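Local structure of CRISPR pre-crRNA endoribonuclease Cas5d (Mannheimia succiniciproducens, 3KG4) at residues 115-120 and 172-177; 139-144 and 165-170. The protein cleaves precursor CRISPR RNA as a metal-independent endoribonuclease, a processing step in CRISPR-based defence against viruses and other mobile genetic elements. All blocks are in the same frame, centred on the assembly; numbering follows the deposited sequence.

Contact 1: residues 115-120 and 172-177; sequences AYVIEA and DPLPLS
Val-117 meets Leu-174 and Pro-175 with both of its methyl groups, and the three side chains form a small apolar cluster between a strand and the loop that runs over it. CG1 of Val-117 lies 3.9 Å from CD2 of Leu-174. CG2 is 3.7 Å from CD of Pro-175 and 4.1 Å from Leu-174 CD2, so that this leucine methyl bridges the two branches of the valine. The torsion of Val-117 explains the division: with CG1 opposite the backbone nitrogen (chi1 -178°), CG2 is left beside that nitrogen; CG1 faces Leu-174, while CG2 lies between Leu-174 and Pro-175. A beta-branched side chain suits the place because both methyls start directly from CB and their directions are fixed together by one rotation.

Strand 114-124 is the third strand of the ferredoxin-like fold characteristic of RAMP proteins, to which the Cas5 family belongs, and it is bonded through its backbone to strands 7-13 and 51-60. Val-117 projects from the face covered by the 172-177 loop, whereas Ile-118 turns to the other face and packs on Ala-38 and Leu-42 of helix 35-45.

Leu-174 approaches the valine at about a right angle and reaches it with one branch of its fork; its side chain also touches Tyr-59 on the next strand. Pro-175 turns its ring toward the strand and comes nearest with CD. Because the ring closes on the nitrogen, CD is held rigidly beside the loop backbone and can meet Val-117 CG2 without a flexible side chain; the ring rests on His-10 and Leu-61 as well.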
loop_
_atom_site.group_PDB
_atom_site.type_symbol
_atom_site.label_atom_id
_atom_site.label_comp_id
_atom_site.label_asym_id
_atom_site.label_seq_id
_atom_site.Cartn_x
_atom_site.Cartn_y
_atom_site.Cartn_z
ATOM N N ALA A 115 -0.715 -8.854 5.901
ATOM C CA ALA A 115 0.224 -7.874 6.421
ATOM C C ALA A 115 1.257 -7.537 5.380
ATOM O O ALA A 115 1.800 -8.424 4.689
ATOM C CB ALA A 115 0.892 -8.408 7.682
ATOM N N TYR A 116 1.566 -6.254 5.296
ATOM C CA TYR A 116 2.533 -5.765 4.345
ATOM C C TYR A 116 3.489 -4.767 4.985
ATOM O O TYR A 116 3.175 -4.186 6.020
ATOM C CB TYR A 116 1.860 -5.073 3.164
ATOM C CG TYR A 116 0.686 -5.850 2.571
ATOM C CD1 TYR A 116 0.893 -6.860 1.628
ATOM C CD2 TYR A 116 -0.619 -5.585 2.957
ATOM C CE1 TYR A 116 -0.154 -7.566 1.127
ATOM C CE2 TYR A 116 -1.688 -6.320 2.426
ATOM C CZ TYR A 116 -1.443 -7.283 1.500
ATOM O OH TYR A 116 -2.477 -8.038 0.975
ATOM N N VAL A 117 4.599 -4.533 4.306
ATOM C CA VAL A 117 5.352 -3.290 4.473
ATOM C C VAL A 117 5.270 -2.519 3.183
ATOM O O VAL A 117 5.497 -3.070 2.073
ATOM C CB VAL A 117 6.850 -3.515 4.846
ATOM C CG1 VAL A 117 7.552 -2.173 5.049
ATOM C CG2 VAL A 117 6.905 -4.322 6.107
ATOM N N ILE A 118 4.947 -1.237 3.327
ATOM C CA ILE A 118 4.933 -0.279 2.230
ATOM C C ILE A 118 6.149 0.604 2.344
ATOM O O ILE A 118 6.364 1.255 3.395
ATOM C CB ILE A 118 3.708 0.624 2.327
ATOM C CG1 ILE A 118 2.430 -0.216 2.359
ATOM C CG2 ILE A 118 3.736 1.672 1.212
ATOM C CD1 ILE A 118 2.344 -1.273 1.248
ATOM N N GLU A 119 6.955 0.607 1.287
ATOM C CA GLU A 119 8.131 1.437 1.228
ATOM C C GLU A 119 7.886 2.489 0.165
ATOM O O GLU A 119 7.544 2.141 -0.954
ATOM C CB GLU A 119 9.348 0.588 0.880
ATOM C CG GLU A 119 10.637 1.319 0.982
ATOM C CD GLU A 119 11.840 0.330 0.876
ATOM O OE1 GLU A 119 11.965 -0.576 1.717
ATOM O OE2 GLU A 119 12.647 0.497 -0.055
ATOM N N ALA A 120 8.075 3.757 0.518
ATOM C CA ALA A 120 7.654 4.889 -0.288
ATOM C C ALA A 120 8.544 6.100 -0.059
ATOM O O ALA A 120 9.253 6.186 0.976
ATOM C CB ALA A 120 6.142 5.279 0.066
ATOM N N ASP A 172 14.380 0.293 13.442
ATOM C CA ASP A 172 13.529 -0.924 13.623
ATOM C C ASP A 172 13.749 -1.905 12.458
ATOM O O ASP A 172 14.050 -1.476 11.333
ATOM C CB ASP A 172 12.002 -0.615 13.633
ATOM C CG ASP A 172 11.574 0.476 14.621
ATOM O OD1 ASP A 172 12.139 0.609 15.744
ATOM O OD2 ASP A 172 10.614 1.221 14.265
ATOM N N PRO A 173 13.555 -3.223 12.692
ATOM C CA PRO A 173 13.719 -4.252 11.639
ATOM C C PRO A 173 12.457 -4.501 10.804
ATOM O O PRO A 173 11.375 -4.164 11.247
ATOM C CB PRO A 173 14.065 -5.507 12.438
ATOM C CG PRO A 173 13.353 -5.321 13.732
ATOM C CD PRO A 173 13.257 -3.831 14.001
ATOM N N LEU A 174 12.598 -5.052 9.598
ATOM C CA LEU A 174 11.422 -5.427 8.806
ATOM C C LEU A 174 10.845 -6.668 9.465
ATOM O O LEU A 174 11.605 -7.549 9.886
ATOM C CB LEU A 174 11.768 -5.726 7.333
ATOM C CG LEU A 174 12.184 -4.573 6.394
ATOM C CD1 LEU A 174 13.058 -5.113 5.237
ATOM C CD2 LEU A 174 10.981 -3.814 5.832
ATOM N N PRO A 175 9.500 -6.755 9.571
ATOM C CA PRO A 175 8.925 -8.051 9.965
ATOM C C PRO A 175 9.424 -9.160 9.063
ATOM O O PRO A 175 9.699 -8.921 7.890
ATOM C CB PRO A 175 7.422 -7.855 9.749
ATOM C CG PRO A 175 7.209 -6.363 9.677
ATOM C CD PRO A 175 8.477 -5.767 9.188
ATOM N N LEU A 176 9.532 -10.372 9.592
ATOM C CA LEU A 176 9.938 -11.519 8.775
ATOM C C LEU A 176 8.727 -11.921 7.932
ATOM O O LEU A 176 7.594 -11.701 8.351
ATOM C CB LEU A 176 10.436 -12.685 9.648
ATOM C CG LEU A 176 9.668 -12.983 10.942
ATOM C CD1 LEU A 176 10.041 -14.379 11.487
ATOM C CD2 LEU A 176 9.899 -11.909 12.039
ATOM N N SER A 177 8.971 -12.421 6.727
ATOM C CA SER A 177 7.908 -12.958 5.889
ATOM C C SER A 177 7.482 -14.254 6.561
ATOM O O SER A 177 8.326 -14.964 7.127
ATOM C CB SER A 177 8.388 -13.259 4.455
ATOM O OG SER A 177 7.724 -12.465 3.445
#

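Contact 2: residues 139-144 and 165-170; sequences EMFKRR and FALIDD
Leu-167 spreads its two methyls over the helix, CD1 mainly against Phe-141 and CD2 against Lys-142, and this is the tight part of the contact. CD1 comes in at the edge of the phenyl ring, near its plane, 3.7 Å from Phe-141 CE2. CD2 sits 3.7 Å from Lys-142 CB and 4.0 Å from Lys-142 CG, packing on the aliphatic root of the lysine. The forked end of a leucine can serve two neighbours on one helical turn; with CG anti to the backbone N (chi1 -171°), the fork reaches across to the helix. Lysine fits the border of this packing by being apolar near the backbone and charged at the tip.

Further along, the contact loosens and becomes polar. The lysine chain bends at its last two torsions (chi3 90°, chi4 91°), bringing its end beside Asp-169. There CE is 3.4 Å from Asp-169 OD1 and NZ 3.6 Å from the same oxygen, a long salt bridge whose pull is probably modest on this partly exposed side. OD1 also accepts the backbone N-H of Asp-170, with N at 2.9 Å, from the anti side and out of the carboxylate plane. The Asp-169 backbone N in turn bonds to Asp-172 OD2, which probably helps to fix the turn.

Phe-141 faces inward, edge-to-face with Trp-53 and packed on Ile-7, Leu-42 and Ile-45. Helices 135-146 and 35-45 thus share one face of the sheet, the former packing on strand 164-167, an outermost strand whose inner neighbour is strand 7-13.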
loop_
_atom_site.group_PDB
_atom_site.type_symbol
_atom_site.label_atom_id
_atom_site.label_comp_id
_atom_site.label_asym_id
_atom_site.label_seq_id
_atom_site.Cartn_x
_atom_site.Cartn_y
_atom_site.Cartn_z
ATOM N N GLU A 139 8.958 14.045 7.994
ATOM C CA GLU A 139 8.925 14.134 9.474
ATOM C C GLU A 139 7.495 14.149 10.054
ATOM O O GLU A 139 7.213 13.451 11.007
ATOM C CB GLU A 139 9.700 15.390 9.952
ATOM N N MET A 140 6.586 14.916 9.453
ATOM C CA MET A 140 5.165 14.930 9.893
ATOM C C MET A 140 4.487 13.555 9.699
ATOM O O MET A 140 3.759 13.076 10.589
ATOM C CB MET A 140 4.388 16.021 9.154
ATOM C CG MET A 140 2.915 16.225 9.619
ATOM S SD MET A 140 2.172 17.888 9.343
ATOM C CE MET A 140 3.289 18.732 8.194
ATOM N N PHE A 141 4.759 12.894 8.567
ATOM C CA PHE A 141 4.196 11.553 8.350
ATOM C C PHE A 141 4.638 10.633 9.466
ATOM O O PHE A 141 3.840 9.927 10.063
ATOM C CB PHE A 141 4.609 10.949 6.995
ATOM C CG PHE A 141 4.182 9.508 6.851
ATOM C CD1 PHE A 141 2.938 9.192 6.287
ATOM C CD2 PHE A 141 4.970 8.479 7.342
ATOM C CE1 PHE A 141 2.514 7.891 6.196
ATOM C CE2 PHE A 141 4.570 7.156 7.239
ATOM C CZ PHE A 141 3.319 6.866 6.701
ATOM N N LYS A 142 5.934 10.628 9.754
ATOM C CA LYS A 142 6.448 9.689 10.734
ATOM C C LYS A 142 5.866 10.002 12.109
ATOM O O LYS A 142 5.489 9.096 12.853
ATOM C CB LYS A 142 7.989 9.722 10.764
ATOM C CG LYS A 142 8.633 9.341 9.451
ATOM C CD LYS A 142 10.079 9.804 9.382
ATOM C CE LYS A 142 11.008 8.760 9.918
ATOM N NZ LYS A 142 11.459 7.863 8.820
ATOM N N ARG A 143 5.758 11.288 12.433
ATOM C CA ARG A 143 5.317 11.688 13.768
ATOM C C ARG A 143 3.887 11.191 13.969
ATOM O O ARG A 143 3.613 10.460 14.915
ATOM C CB ARG A 143 5.391 13.197 13.916
ATOM C CG ARG A 143 5.459 13.680 15.342
ATOM C CD ARG A 143 6.057 15.094 15.398
ATOM N NE ARG A 143 5.458 15.996 14.405
ATOM C CZ ARG A 143 6.112 16.649 13.433
ATOM N NH1 ARG A 143 5.423 17.433 12.612
ATOM N NH2 ARG A 143 7.431 16.539 13.259
ATOM N N ARG A 144 3.001 11.561 13.042
ATOM C CA ARG A 144 1.622 11.032 13.013
ATOM C C ARG A 144 1.539 9.520 13.066
ATOM O O ARG A 144 0.702 8.973 13.790
ATOM C CB ARG A 144 0.898 11.462 11.757
ATOM C CG ARG A 144 0.678 12.945 11.591
ATOM C CD ARG A 144 -0.775 13.175 11.228
ATOM N NE ARG A 144 -1.000 14.289 10.320
ATOM C CZ ARG A 144 -2.214 14.744 10.009
ATOM N NH1 ARG A 144 -2.357 15.772 9.172
ATOM N NH2 ARG A 144 -3.301 14.175 10.537
ATOM N N PHE A 165 -1.707 -0.091 11.525
ATOM C CA PHE A 165 -0.407 0.318 11.041
ATOM C C PHE A 165 0.573 0.692 12.134
ATOM O O PHE A 165 0.168 1.077 13.247
ATOM C CB PHE A 165 -0.545 1.468 10.047
ATOM C CG PHE A 165 -1.127 2.745 10.628
ATOM C CD1 PHE A 165 -0.345 3.612 11.394
ATOM C CD2 PHE A 165 -2.456 3.092 10.393
ATOM C CE1 PHE A 165 -0.889 4.796 11.912
ATOM C CE2 PHE A 165 -3.010 4.263 10.920
ATOM C CZ PHE A 165 -2.218 5.121 11.670
ATOM N N ALA A 166 1.860 0.612 11.785
ATOM C CA ALA A 166 2.956 0.957 12.697
ATOM C C ALA A 166 4.130 1.413 11.823
ATOM O O ALA A 166 4.446 0.768 10.791
ATOM C CB ALA A 166 3.321 -0.243 13.552
ATOM N N LEU A 167 4.712 2.560 12.155
ATOM C CA LEU A 167 5.880 3.018 11.429
ATOM C C LEU A 167 6.999 2.005 11.635
ATOM O O LEU A 167 7.114 1.386 12.695
ATOM C CB LEU A 167 6.314 4.411 11.875
ATOM C CG LEU A 167 7.407 5.077 11.036
ATOM C CD1 LEU A 167 6.864 5.638 9.708
ATOM C CD2 LEU A 167 8.088 6.196 11.824
ATOM N N ILE A 168 7.792 1.791 10.598
ATOM C CA ILE A 168 9.028 1.043 10.751
ATOM C C ILE A 168 10.072 2.146 10.611
ATOM O O ILE A 168 10.399 2.548 9.509
ATOM C CB ILE A 168 9.203 -0.042 9.674
ATOM C CG1 ILE A 168 8.109 -1.107 9.776
ATOM C CG2 ILE A 168 10.637 -0.672 9.726
ATOM C CD1 ILE A 168 8.549 -2.391 10.424
ATOM N N ASP A 169 10.521 2.685 11.742
ATOM C CA ASP A 169 11.488 3.805 11.733
ATOM C C ASP A 169 12.847 3.213 11.405
ATOM O O ASP A 169 12.983 1.994 11.276
ATOM C CB ASP A 169 11.509 4.504 13.102
ATOM C CG ASP A 169 11.821 5.963 13.026
ATOM O OD1 ASP A 169 12.376 6.467 12.019
ATOM O OD2 ASP A 169 11.498 6.624 14.031
ATOM N N ASP A 170 13.855 4.069 11.283
ATOM C CA ASP A 170 15.099 3.639 10.661
ATOM C C ASP A 170 15.838 2.542 11.406
ATOM O O ASP A 170 16.473 1.692 10.800
ATOM C CB ASP A 170 16.042 4.792 10.401
ATOM C CG ASP A 170 16.943 4.507 9.209
ATOM O OD1 ASP A 170 17.106 3.314 8.870
ATOM O OD2 ASP A 170 17.455 5.461 8.570
#

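In the fold
Both contacts belong to one ferredoxin-like fold: strand 7-13, helix 35-45, strands 51-60 and 114-124, helix 135-146 and strand 164-167 run beta-alpha-beta-beta-alpha-beta, with sheet order 4-1-3-2. Contact 1 uses the third strand and contact 2 the second helix and fourth strand, with strand 7-13 between the two strands. Their centres are about 13 Å apart, and contact 2 is nested along the chain inside contact 1. After strand 164-167 the chain crosses back over the sheet, where Ile-168 CD1 lies 3.6 Å from Pro-175 CD. One course of chain therefore packs helix 135-146 on one face of the sheet and the 172-177 loop on the other.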